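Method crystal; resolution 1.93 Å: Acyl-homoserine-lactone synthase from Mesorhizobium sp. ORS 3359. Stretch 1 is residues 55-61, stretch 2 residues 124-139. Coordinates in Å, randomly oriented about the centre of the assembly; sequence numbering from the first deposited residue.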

ATOM      1  N   ALA A  55       1.135  -8.436   9.020  1.00 42.69           N
ATOM      2  CA  ALA A  55       0.729  -7.261   8.235  1.00 43.03           C
ATOM      3  C   ALA A  55       0.977  -5.975   9.008  1.00 43.92           C
ATOM      4  O   ALA A  55       0.759  -5.932  10.244  1.00 44.65           O
ATOM      5  CB  ALA A  55      -0.709  -7.364   7.764  1.00 39.98           C
ATOM      6  N   LEU A  56       1.352  -4.937   8.242  1.00 45.25           N
ATOM      7  CA  LEU A  56       1.364  -3.533   8.656  1.00 45.46           C
ATOM      8  C   LEU A  56       0.310  -2.751   7.888  1.00 45.04           C
ATOM      9  O   LEU A  56       0.270  -2.855   6.687  1.00 46.18           O
ATOM     10  CB  LEU A  56       2.749  -2.945   8.373  1.00 48.23           C
ATOM     11  CG  LEU A  56       3.939  -3.820   8.773  1.00 49.43           C
ATOM     12  CD1 LEU A  56       5.207  -3.070   8.372  1.00 52.01           C
ATOM     13  CD2 LEU A  56       3.950  -4.099  10.252  1.00 49.72           C
ATOM     14  N   TYR A  57      -0.465  -1.943   8.599  1.00 46.88           N
ATOM     15  CA  TYR A  57      -1.522  -1.073   8.026  1.00 45.97           C
ATOM     16  C   TYR A  57      -1.076   0.375   8.201  1.00 51.24           C
ATOM     17  O   TYR A  57      -0.854   0.898   9.309  1.00 51.79           O
ATOM     18  CB  TYR A  57      -2.870  -1.392   8.656  1.00 45.73           C
ATOM     19  CG  TYR A  57      -3.219  -2.843   8.503  1.00 44.05           C
ATOM     20  CD1 TYR A  57      -3.731  -3.312   7.305  1.00 40.44           C
ATOM     21  CD2 TYR A  57      -2.958  -3.751   9.513  1.00 46.69           C
ATOM     22  CE1 TYR A  57      -4.030  -4.665   7.128  1.00 38.68           C
ATOM     23  CE2 TYR A  57      -3.182  -5.107   9.335  1.00 41.33           C
ATOM     24  CZ  TYR A  57      -3.730  -5.565   8.138  1.00 39.64           C
ATOM     25  OH  TYR A  57      -4.044  -6.869   7.949  1.00 38.20           O
ATOM     26  N   VAL A  58      -0.919   1.023   7.068  1.00 49.88           N
ATOM     27  CA  VAL A  58      -0.591   2.461   6.997  1.00 53.35           C
ATOM     28  C   VAL A  58      -1.839   3.248   6.641  1.00 52.88           C
ATOM     29  O   VAL A  58      -2.211   3.287   5.453  1.00 56.97           O
ATOM     30  CB  VAL A  58       0.495   2.719   5.967  1.00 57.16           C
ATOM     31  CG1 VAL A  58       0.953   4.160   6.106  1.00 62.19           C
ATOM     32  CG2 VAL A  58       1.656   1.744   6.158  1.00 57.66           C
ATOM     33  N   LEU A  59      -2.479   3.811   7.654  1.00 53.97           N
ATOM     34  CA  LEU A  59      -3.825   4.391   7.516  1.00 54.24           C
ATOM     35  C   LEU A  59      -3.777   5.908   7.677  1.00 60.76           C
ATOM     36  O   LEU A  59      -3.240   6.413   8.702  1.00 61.94           O
ATOM     37  CB  LEU A  59      -4.709   3.727   8.546  1.00 55.01           C
ATOM     38  CG  LEU A  59      -4.781   2.191   8.379  1.00 49.83           C
ATOM     39  CD1 LEU A  59      -5.758   1.670   9.363  1.00 50.60           C
ATOM     40  CD2 LEU A  59      -5.161   1.824   6.929  1.00 49.73           C
ATOM     41  N   ALA A  60      -4.407   6.585   6.721  1.00 61.44           N
ATOM     42  CA  ALA A  60      -4.638   8.045   6.764  1.00 63.98           C
ATOM     43  C   ALA A  60      -5.975   8.322   7.476  1.00 66.49           C
ATOM     44  O   ALA A  60      -7.036   7.859   6.950  1.00 62.99           O
ATOM     45  CB  ALA A  60      -4.586   8.567   5.365  1.00 67.36           C
ATOM     46  N   LEU A  61      -5.935   9.034   8.632  1.00 68.36           N
ATOM     47  CA  LEU A  61      -7.103   9.323   9.521  1.00 70.99           C
ATOM     48  C   LEU A  61      -7.327  10.823   9.595  1.00 74.26           C
ATOM     49  O   LEU A  61      -6.490  11.435   9.032  1.00 74.30           O
ATOM     50  CB  LEU A  61      -6.784   8.843  10.933  1.00 70.38           C
ATOM     51  CG  LEU A  61      -6.445   7.361  11.006  1.00 64.79           C
ATOM     52  CD1 LEU A  61      -6.548   6.862  12.420  1.00 63.45           C
ATOM     53  CD2 LEU A  61      -7.351   6.548  10.061  1.00 63.49           C
ATOM     54  N   PHE A 124      -0.694  12.408   0.975  1.00 77.09           N
ATOM     55  CA  PHE A 124      -0.559  12.092   2.435  1.00 79.44           C
ATOM     56  C   PHE A 124      -0.298  10.594   2.593  1.00 76.99           C
ATOM     57  O   PHE A 124       0.567  10.214   3.407  1.00 81.26           O
ATOM     58  CB  PHE A 124      -1.810  12.444   3.247  1.00 82.26           C
ATOM     59  CG  PHE A 124      -1.835  13.844   3.798  1.00 86.69           C
ATOM     60  CD1 PHE A 124      -1.474  14.084   5.117  1.00 89.08           C
ATOM     61  CD2 PHE A 124      -2.266  14.903   3.016  1.00 89.36           C
ATOM     62  CE1 PHE A 124      -1.509  15.367   5.627  1.00 95.04           C
ATOM     63  CE2 PHE A 124      -2.288  16.187   3.530  1.00 94.78           C
ATOM     64  CZ  PHE A 124      -1.905  16.416   4.833  1.00 97.73           C
ATOM     65  N   VAL A 125      -1.035   9.761   1.835  1.00 68.96           N
ATOM     66  CA  VAL A 125      -0.875   8.273   1.860  1.00 64.44           C
ATOM     67  C   VAL A 125       0.456   7.864   1.215  1.00 62.19           C
ATOM     68  O   VAL A 125       1.154   7.040   1.788  1.00 60.55           O
ATOM     69  CB  VAL A 125      -2.035   7.565   1.129  1.00 60.80           C
ATOM     70  CG1 VAL A 125      -1.815   6.060   1.130  1.00 57.90           C
ATOM     71  CG2 VAL A 125      -3.389   7.934   1.712  1.00 61.77           C
ATOM     72  N   LEU A 126       0.755   8.360   0.015  1.00 66.48           N
ATOM     73  CA  LEU A 126       1.995   7.944  -0.688  1.00 67.03           C
ATOM     74  C   LEU A 126       3.229   8.422   0.132  1.00 71.34           C
ATOM     75  O   LEU A 126       4.064   7.615   0.536  1.00 71.74           O
ATOM     76  CB  LEU A 126       1.940   8.547  -2.093  1.00 67.20           C
ATOM     77  CG  LEU A 126       0.965   7.901  -3.084  1.00 67.00           C
ATOM     78  CD1 LEU A 126       0.845   8.744  -4.334  1.00 71.36           C
ATOM     79  CD2 LEU A 126       1.455   6.512  -3.478  1.00 66.79           C
ATOM     80  N   CYS A 127       3.305   9.701   0.455  1.00 72.65           N
ATOM     81  CA  CYS A 127       4.391  10.222   1.326  1.00 79.31           C
ATOM     82  C   CYS A 127       4.470   9.427   2.647  1.00 79.19           C
ATOM     83  O   CYS A 127       5.585   9.152   3.098  1.00 80.95           O
ATOM     84  CB  CYS A 127       4.176  11.694   1.603  1.00 84.17           C
ATOM     85  SG  CYS A 127       5.755  12.438   2.036  1.00 95.95           S
ATOM     86  N   GLY A 128       3.323   9.030   3.220  1.00 74.72           N
ATOM     87  CA  GLY A 128       3.240   8.427   4.562  1.00 73.90           C
ATOM     88  C   GLY A 128       3.770   7.013   4.523  1.00 70.24           C
ATOM     89  O   GLY A 128       4.379   6.549   5.528  1.00 69.81           O
ATOM     90  N   LEU A 129       3.545   6.367   3.375  1.00 70.00           N
ATOM     91  CA  LEU A 129       4.048   5.005   3.066  1.00 67.42           C
ATOM     92  C   LEU A 129       5.579   5.066   3.109  1.00 71.21           C
ATOM     93  O   LEU A 129       6.145   4.250   3.827  1.00 66.07           O
ATOM     94  CB  LEU A 129       3.558   4.519   1.701  1.00 64.42           C
ATOM     95  CG  LEU A 129       3.950   3.076   1.373  1.00 65.16           C
ATOM     96  CD1 LEU A 129       3.154   2.067   2.230  1.00 63.56           C
ATOM     97  CD2 LEU A 129       3.797   2.775  -0.118  1.00 65.57           C
ATOM     98  N   LEU A 130       6.205   5.999   2.385  1.00 75.30           N
ATOM     99  CA  LEU A 130       7.695   6.085   2.307  1.00 79.01           C
ATOM    100  C   LEU A 130       8.255   6.423   3.682  1.00 82.10           C
ATOM    101  O   LEU A 130       9.274   5.832   4.074  1.00 85.43           O
ATOM    102  CB  LEU A 130       8.126   7.160   1.321  1.00 81.33           C
ATOM    103  CG  LEU A 130       7.720   6.904  -0.120  1.00 81.32           C
ATOM    104  CD1 LEU A 130       8.103   8.084  -0.992  1.00 83.77           C
ATOM    105  CD2 LEU A 130       8.340   5.610  -0.616  1.00 79.97           C
ATOM    106  N   GLU A 131       7.592   7.335   4.384  1.00 83.75           N
ATOM    107  CA  GLU A 131       8.041   7.792   5.719  1.00 87.94           C
ATOM    108  C   GLU A 131       7.946   6.635   6.720  1.00 82.18           C
ATOM    109  O   GLU A 131       8.848   6.469   7.558  1.00 78.91           O
ATOM    110  CB  GLU A 131       7.250   9.031   6.134  1.00 90.80           C
ATOM    111  CG  GLU A 131       7.779  10.277   5.460  1.00 91.93           C
ATOM    112  CD  GLU A 131       7.183  11.593   6.002  1.00 98.55           C
ATOM    113  OE1 GLU A 131       6.804  12.423   5.194  1.00103.28           O
ATOM    114  OE2 GLU A 131       7.175  11.806   7.235  1.00104.75           O
ATOM    115  N   THR A 132       6.875   5.868   6.684  1.00 75.34           N
ATOM    116  CA  THR A 132       6.711   4.709   7.590  1.00 72.88           C
ATOM    117  C   THR A 132       7.782   3.681   7.252  1.00 70.95           C
ATOM    118  O   THR A 132       8.456   3.175   8.245  1.00 76.07           O
ATOM    119  CB  THR A 132       5.294   4.175   7.507  1.00 69.22           C
ATOM    120  OG1 THR A 132       4.456   5.315   7.720  1.00 70.60           O
ATOM    121  CG2 THR A 132       5.032   3.067   8.503  1.00 70.46           C
ATOM    122  N   ALA A 133       8.032   3.458   5.925  1.00 68.28           N
ATOM    123  CA  ALA A 133       9.007   2.410   5.549  1.00 72.99           C
ATOM    124  C   ALA A 133      10.411   2.857   6.019  1.00 77.92           C
ATOM    125  O   ALA A 133      11.166   2.004   6.552  1.00 81.43           O
ATOM    126  CB  ALA A 133       8.948   2.151   4.067  1.00 71.25           C
ATOM    127  N   GLN A 134      10.700   4.157   5.872  1.00 78.49           N
ATOM    128  CA  GLN A 134      11.960   4.800   6.318  1.00 85.98           C
ATOM    129  C   GLN A 134      12.153   4.478   7.790  1.00 87.11           C
ATOM    130  O   GLN A 134      13.192   3.912   8.155  1.00 92.72           O
ATOM    131  CB  GLN A 134      11.876   6.320   6.170  1.00 89.04           C
ATOM    132  CG  GLN A 134      13.179   7.046   6.558  1.00 96.71           C
ATOM    133  CD  GLN A 134      13.991   7.532   5.305  1.00101.84           C
ATOM    134  OE1 GLN A 134      13.896   8.711   4.945  1.00104.80           O
ATOM    135  NE2 GLN A 134      14.951   6.635   4.834  1.00107.74           N
ATOM    136  N   SER A 135      11.161   4.854   8.587  1.00 88.32           N
ATOM    137  CA  SER A 135      11.194   4.758  10.061  1.00 89.71           C
ATOM    138  C   SER A 135      11.468   3.310  10.473  1.00 88.14           C
ATOM    139  O   SER A 135      12.071   3.157  11.506  1.00 89.55           O
ATOM    140  CB  SER A 135       9.943   5.289  10.695  1.00 87.83           C
ATOM    141  OG  SER A 135       8.855   4.381  10.551  1.00 84.70           O
ATOM    142  N   LEU A 136      11.092   2.291   9.696  1.00 83.48           N
ATOM    143  CA  LEU A 136      11.222   0.863  10.124  1.00 81.96           C
ATOM    144  C   LEU A 136      12.501   0.167   9.570  1.00 80.08           C
ATOM    145  O   LEU A 136      12.604  -1.126   9.746  1.00 85.12           O
ATOM    146  CB  LEU A 136       9.953   0.134   9.658  1.00 76.02           C
ATOM    147  CG  LEU A 136       8.660   0.530  10.378  1.00 76.90           C
ATOM    148  CD1 LEU A 136       7.457  -0.212   9.791  1.00 71.97           C
ATOM    149  CD2 LEU A 136       8.735   0.285  11.879  1.00 80.16           C
ATOM    150  N   GLY A 137      13.267   0.941   8.733  1.00 83.18           N
ATOM    151  CA  GLY A 137      14.459   0.424   8.020  1.00 85.64           C
ATOM    152  C   GLY A 137      14.113  -0.502   6.859  1.00 83.86           C
ATOM    153  O   GLY A 137      14.976  -1.356   6.394  1.00 81.07           O
ATOM    154  N   ILE A 138      12.859  -0.366   6.385  1.00 78.40           N
ATOM    155  CA  ILE A 138      12.467  -0.954   5.079  1.00 78.72           C
ATOM    156  C   ILE A 138      13.133  -0.040   4.047  1.00 79.67           C
ATOM    157  O   ILE A 138      13.012   1.200   4.243  1.00 85.65           O
ATOM    158  CB  ILE A 138      10.939  -0.917   4.935  1.00 69.83           C
ATOM    159  CG1 ILE A 138      10.347  -1.535   6.205  1.00 66.34           C
ATOM    160  CG2 ILE A 138      10.509  -1.537   3.601  1.00 69.04           C
ATOM    161  CD1 ILE A 138       8.947  -1.940   6.183  1.00 63.83           C
ATOM    162  N   ARG A 139      13.979  -0.646   3.204  1.00 79.53           N
ATOM    163  CA  ARG A 139      14.873   0.108   2.267  1.00 85.22           C
ATOM    164  C   ARG A 139      14.229   0.090   0.874  1.00 82.26           C
ATOM    165  O   ARG A 139      14.374   1.115   0.062  1.00 85.79           O
ATOM    166  CB  ARG A 139      16.259  -0.523   2.264  1.00 89.78           C
ATOM    167  CG  ARG A 139      16.816  -0.712   3.660  1.00 94.36           C
ATOM    168  CD  ARG A 139      17.675   0.458   4.085  1.00103.44           C
ATOM    169  NE  ARG A 139      18.882   0.620   3.281  1.00112.01           N
ATOM    170  CZ  ARG A 139      20.015  -0.063   3.451  1.00117.13           C
ATOM    171  NH1 ARG A 139      20.097  -1.007   4.373  1.00120.52           N
ATOM    172  NH2 ARG A 139      21.048   0.165   2.662  1.00117.50           N
TER

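The contact between strand 56-60 and helix 124-135 contains no hydrogen bond; it rests entirely on packing, and near its middle a valine leans on a glycine-threonine pair whose polar atoms are already engaged within the helix. The T132 hydroxyl donates to the helix carbonyl four residues back, with T132 OG1 2.5 Å from G128 O, and that same carbonyl oxygen accepts the backbone bond from T132 N at 2.8 Å. Against this pair lies V58, whose CG1 is 4.0 Å from T132 OG1 and 4.2 Å from G128 O. Methyl groups can donate no conventional hydrogen bond, so these are van der Waals contacts, and the internal bond lets the threonine hydroxyl face an apolar neighbour without being left unsatisfied.

The two axes approach to 8.7 Å, and their N-to-C directions differ by 144°, so the segments run roughly antiparallel but obliquely. The register follows: A60 CA lies 6.2 Å from V125 CA, and V58 CA lies 6.6 Å from L129 CA, the strand advancing as the helix sequence recedes. Strand alternation selects the contributors. L56, V58 and A60 direct their CA-to-CB bonds toward the helix, whereas that of L59 points away and Y57 is out of reach.

V58 gives up the most surface, 81 Å² of its own area. Besides the contacts of its CG1, V58 CG2 lies 4.2 Å from L129 CD1 and 4.3 Å from T132 CG2. The CA-to-CB bond of L129 points sideways, but with chi1 t and chi2 p its end comes nearer the strand. G128 has no side chain and meets V58 through its carbonyl oxygen; its CA stands back, 5.1 Å from V58 CG1. At the A60 end the match is small against branched: A60 CB is 3.9 Å from V125 CG2, although the CA-to-CB bond of V125 is also sideways.

The other end is closed by residues beyond the helix. L56 CD1 meets L136 CD1 at 3.9 Å and I138 CD1 more loosely at 4.5 Å. A Schellman motif turns the chain here: G137 adopts positive phi (73°), a conformation that by itself favours glycine, and I138 N bonds back to A133 O at 2.9 Å. The turn carries I138 round so that its CA-to-CB bond, like that of L136, points toward the strand. The summed buried area, 291 Å², is modest, consistent with a short strand contributing three inward side chains.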